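Long-range contact in yeast glycogen phosphorylase (Saccharomyces cerevisiae, PDB 1YGP), which belongs to the glycogen phosphorylase family, dimeric carbohydrate phosphorylases of the GT-B clan that carry a pyridoxal-5'-phosphate in each chain: residues E535-P540 / L551-K556. Sequence-based numbering, arbitrary orientation.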
loop_
_atom_site.group_PDB
_atom_site.type_symbol
_atom_site.label_atom_id
_atom_site.label_comp_id
_atom_site.label_asym_id
_atom_site.label_seq_id
_atom_site.Cartn_x
_atom_site.Cartn_y
_atom_site.Cartn_z
ATOM N N GLU A 535 15.991 -24.535 34.047
ATOM C CA GLU A 535 15.959 -24.828 35.463
ATOM C C GLU A 535 16.710 -26.131 35.730
ATOM O O GLU A 535 17.740 -26.106 36.402
ATOM C CB GLU A 535 14.531 -24.975 35.919
ATOM C CG GLU A 535 14.174 -24.099 37.093
ATOM C CD GLU A 535 12.815 -23.443 36.894
ATOM O OE1 GLU A 535 11.788 -24.131 36.922
ATOM O OE2 GLU A 535 12.792 -22.232 36.690
ATOM N N THR A 536 16.332 -27.265 35.148
ATOM C CA THR A 536 16.918 -28.532 35.541
ATOM C C THR A 536 18.390 -28.646 35.210
ATOM O O THR A 536 19.214 -29.051 36.038
ATOM C CB THR A 536 16.116 -29.659 34.884
ATOM O OG1 THR A 536 16.197 -29.504 33.477
ATOM C CG2 THR A 536 14.660 -29.614 35.326
ATOM N N LEU A 537 18.724 -28.215 34.001
ATOM C CA LEU A 537 20.095 -28.262 33.593
ATOM C C LEU A 537 20.870 -27.082 34.133
ATOM O O LEU A 537 22.073 -26.997 33.886
ATOM C CB LEU A 537 20.134 -28.330 32.072
ATOM C CG LEU A 537 20.373 -29.710 31.457
ATOM C CD1 LEU A 537 19.402 -30.748 32.004
ATOM C CD2 LEU A 537 20.225 -29.584 29.956
ATOM N N ASN A 538 20.227 -26.173 34.886
ATOM C CA ASN A 538 20.874 -25.015 35.516
ATOM C C ASN A 538 21.624 -24.156 34.508
ATOM O O ASN A 538 22.814 -23.838 34.642
ATOM C CB ASN A 538 21.850 -25.486 36.606
ATOM C CG ASN A 538 22.316 -24.416 37.587
ATOM O OD1 ASN A 538 22.360 -24.690 38.783
ATOM N ND2 ASN A 538 22.738 -23.198 37.270
ATOM N N ASP A 539 20.917 -23.731 33.468
ATOM C CA ASP A 539 21.522 -22.924 32.437
ATOM C C ASP A 539 20.751 -21.627 32.195
ATOM O O ASP A 539 20.103 -21.467 31.164
ATOM C CB ASP A 539 21.601 -23.813 31.205
ATOM C CG ASP A 539 22.266 -23.208 29.984
ATOM O OD1 ASP A 539 22.926 -22.174 30.087
ATOM O OD2 ASP A 539 22.108 -23.791 28.916
ATOM N N PRO A 540 20.831 -20.616 33.056
ATOM C CA PRO A 540 19.963 -19.444 33.031
ATOM C C PRO A 540 20.088 -18.609 31.764
ATOM O O PRO A 540 19.205 -17.838 31.415
ATOM C CB PRO A 540 20.353 -18.682 34.259
ATOM C CG PRO A 540 21.849 -18.903 34.304
ATOM C CD PRO A 540 21.954 -20.389 33.958
ATOM N N LEU A 551 21.530 -31.114 25.667
ATOM C CA LEU A 551 20.263 -31.643 26.139
ATOM C C LEU A 551 20.263 -33.122 26.491
ATOM O O LEU A 551 19.365 -33.589 27.202
ATOM C CB LEU A 551 19.171 -31.321 25.101
ATOM C CG LEU A 551 18.203 -30.156 25.436
ATOM C CD1 LEU A 551 18.954 -28.877 25.679
ATOM C CD2 LEU A 551 17.271 -29.917 24.266
ATOM N N THR A 552 21.317 -33.857 26.141
ATOM C CA THR A 552 21.428 -35.262 26.508
ATOM C C THR A 552 21.506 -35.459 28.029
ATOM O O THR A 552 21.151 -36.519 28.555
ATOM C CB THR A 552 22.663 -35.875 25.814
ATOM O OG1 THR A 552 23.718 -34.917 25.830
ATOM C CG2 THR A 552 22.360 -36.270 24.399
ATOM N N GLN A 553 21.882 -34.421 28.789
ATOM C CA GLN A 553 21.908 -34.465 30.242
ATOM C C GLN A 553 20.516 -34.738 30.785
ATOM O O GLN A 553 20.392 -35.331 31.862
ATOM C CB GLN A 553 22.400 -33.150 30.813
ATOM C CG GLN A 553 22.633 -33.169 32.330
ATOM C CD GLN A 553 22.996 -31.814 32.946
ATOM O OE1 GLN A 553 23.754 -31.023 32.378
ATOM N NE2 GLN A 553 22.490 -31.480 34.132
ATOM N N LEU A 554 19.443 -34.401 30.063
ATOM C CA LEU A 554 18.102 -34.656 30.557
ATOM C C LEU A 554 17.883 -36.148 30.802
ATOM O O LEU A 554 17.136 -36.530 31.707
ATOM C CB LEU A 554 17.081 -34.127 29.554
ATOM C CG LEU A 554 16.979 -32.615 29.352
ATOM C CD1 LEU A 554 16.293 -32.358 28.026
ATOM C CD2 LEU A 554 16.210 -31.955 30.493
ATOM N N GLU A 555 18.618 -37.018 30.099
ATOM C CA GLU A 555 18.511 -38.461 30.268
ATOM C C GLU A 555 18.741 -38.961 31.687
ATOM O O GLU A 555 18.142 -39.950 32.110
ATOM C CB GLU A 555 19.516 -39.188 29.383
ATOM N N LYS A 556 19.584 -38.260 32.449
ATOM C CA LYS A 556 19.835 -38.621 33.832
ATOM C C LYS A 556 18.544 -38.532 34.657
ATOM O O LYS A 556 18.138 -39.449 35.384
ATOM C CB LYS A 556 20.874 -37.670 34.397
#
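Leu-551, in a 3-10 segment, meets Leu-537 with its backbone: CD2 of Leu-537 comes to 4.3 Å from CA of Leu-551. The CB of Leu-551 points away from residues 535-540, although the end of its side chain comes back nearer; it also touches Tyr-544 and Leu-853 of helix 842-856. Two residues on, Gln-553 reaches out beside Leu-537. Its CG is anti to the backbone N (chi1 -172°) and the chain stays extended beyond, which lets it slide past Leu-537 in the opposite direction. The amide lies in van der Waals contact with the isobutyl end of Leu-537: CD and OE1 of Gln-553 are each 3.7 Å from CG of Leu-537, and NE2 is 3.8 Å from its CD1. The amide gets a polar partner elsewhere, NE2 bonding to the hydroxyl of Tyr-557, whose side chain also touches Leu-537. Leu-554 meets Leu-537 from another direction, the two side chains crossing at about a right angle with CD2 of Leu-554 3.7 Å from CD1 of Leu-537. That same CD2 also lies 3.9 Å from OG1 of Thr-536, an oxygen hydrogen-bonded to the carbonyl of Leu-532 one turn back in its helix. Phe-563 of helix 562-584 touches both Thr-536 and Leu-554, and Val-850 of helix 842-856 touches Leu-554. Leu-537 thus supplies most of the first segment's contact, joining the end of helix 527-536 to the loop leading to helix 562-584. Just after it, Asn-538 takes a positive phi (55°), and two bonds back into the last turn, one from its N to Glu-535 O, make a Schellman motif whose leucine packs against a 3-10 turn.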